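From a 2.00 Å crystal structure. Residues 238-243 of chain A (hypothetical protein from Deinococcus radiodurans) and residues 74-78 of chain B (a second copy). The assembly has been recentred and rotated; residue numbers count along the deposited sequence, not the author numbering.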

# COMPACT_ATOMS: atom_id res chain seq x y z
N SER A 238 6.98 -9.81 7.85
CA SER A 238 7.37 -8.68 8.68
C SER A 238 6.99 -8.82 10.16
O SER A 238 6.96 -7.82 10.89
CB SER A 238 6.72 -7.42 8.12
OG SER A 238 6.98 -7.33 6.72
N GLY A 239 6.71 -10.04 10.59
CA GLY A 239 6.28 -10.33 11.94
C GLY A 239 5.02 -11.18 12.02
O GLY A 239 4.22 -11.21 11.08
N VAL A 240 4.86 -11.87 13.15
CA VAL A 240 3.64 -12.62 13.45
C VAL A 240 2.79 -11.87 14.48
O VAL A 240 3.29 -11.60 15.57
CB VAL A 240 3.99 -14.03 13.94
N PRO A 241 1.55 -11.53 14.14
CA PRO A 241 0.64 -10.84 15.08
C PRO A 241 0.57 -11.45 16.48
O PRO A 241 0.73 -12.67 16.62
CB PRO A 241 -0.73 -10.95 14.39
CG PRO A 241 -0.42 -11.06 12.93
CD PRO A 241 0.91 -11.75 12.83
N VAL A 242 0.32 -10.63 17.49
CA VAL A 242 0.41 -11.03 18.90
C VAL A 242 -0.69 -12.02 19.32
O VAL A 242 -0.46 -13.23 19.29
CB VAL A 242 0.46 -9.81 19.85
CG1 VAL A 242 0.58 -10.24 21.31
CG2 VAL A 242 1.64 -8.92 19.51
N LEU A 243 -1.86 -11.53 19.73
CA LEU A 243 -2.93 -12.39 20.25
C LEU A 243 -4.34 -11.84 20.07
O LEU A 243 -4.56 -10.62 19.99
CB LEU A 243 -2.69 -12.71 21.73
CG LEU A 243 -1.74 -13.84 22.14
CD1 LEU A 243 -1.80 -14.04 23.65
CD2 LEU A 243 -2.02 -15.16 21.42
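Chain B 74-78: AVLEG

The carbonyl oxygen of B:Leu76 takes the direct hydrogen bond and the CA-H...O contact of this interface. It accepts a weak hydrogen bond from A:Val242 N (N to O 3.0 Å, with an N-H...O angle of only 124°), takes a CA-H...O contact from A:Pro241 CA at 3.4 Å and 148°, and lies just 2.9 Å from A:Val242 CG2, a tight approach for a methyl carbon. The CA-H...O contact is thus the straighter of the two.

The amide of the same leucine is served at one remove. A water accepts from B:Leu76 N at 2.9 Å and donates to A:Val240 O at 2.8 Å, so both polar ends of one strand residue are tied to chain A, one directly and one through solvent.

Chain B runs as strand through 74-78, whereas chain A is irregular, extended through A:Val240 and A:Pro241 before psi swings to -86° at A:Val242. The closest register pairs A:Pro241 with B:Leu76, CA to CA 4.8 Å. From there the chains diverge, chain A crossing the strand steeply rather than running alongside it. A:Val242 CG2 spans three residues around B:Leu76 O, packing 3.7 Å from B:Val75 CG2 and reaching B:Glu77 CA at 4.4 Å. Separately, A:Gly239 O lies 3.7 Å from B:Leu76 CD2.

B:Leu76, with chi1 t and chi2 p, is the buried centre, its CD2 also packing 3.8 Å from A:Pro241 CD. At A:Gly239, phi of 129° already calls for glycine, and a CB there would come within 3.6 Å of B:Leu76 CB. The design rule is compact: one buried leucine, a glycine, a proline ring and a valine around it, and a bridging water to complete the polar pairing.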

# COMPACT_ATOMS: atom_id res chain seq x y z
N ALA B 74 9.99 -4.89 19.41
CA ALA B 74 8.87 -4.51 18.55
C ALA B 74 8.07 -5.76 18.24
O ALA B 74 8.67 -6.77 17.86
CB ALA B 74 9.38 -3.84 17.28
N VAL B 75 6.76 -5.70 18.47
CA VAL B 75 5.83 -6.76 18.07
C VAL B 75 4.68 -6.24 17.21
O VAL B 75 4.22 -5.11 17.36
CB VAL B 75 5.22 -7.54 19.25
CG1 VAL B 75 6.29 -8.32 20.00
CG2 VAL B 75 4.43 -6.66 20.20
N LEU B 76 4.25 -7.07 16.27
CA LEU B 76 3.13 -6.74 15.40
C LEU B 76 1.84 -6.92 16.19
O LEU B 76 1.60 -8.00 16.71
CB LEU B 76 3.11 -7.65 14.18
CG LEU B 76 2.02 -7.29 13.15
CD1 LEU B 76 2.10 -5.84 12.71
CD2 LEU B 76 2.16 -8.22 11.96
N GLU B 77 1.03 -5.87 16.28
CA GLU B 77 -0.28 -5.98 16.92
C GLU B 77 -1.39 -6.19 15.89
O GLU B 77 -2.38 -6.85 16.19
CB GLU B 77 -0.57 -4.76 17.78
CG GLU B 77 0.20 -4.74 19.09
CD GLU B 77 -0.13 -3.54 19.95
OE1 GLU B 77 -1.31 -3.12 20.05
OE2 GLU B 77 0.82 -3.01 20.55
N GLY B 78 -1.26 -5.63 14.69
CA GLY B 78 -2.19 -5.93 13.62
C GLY B 78 -1.82 -5.22 12.34
O GLY B 78 -1.04 -4.26 12.33
O HOH W 1 5.37 -9.71 16.00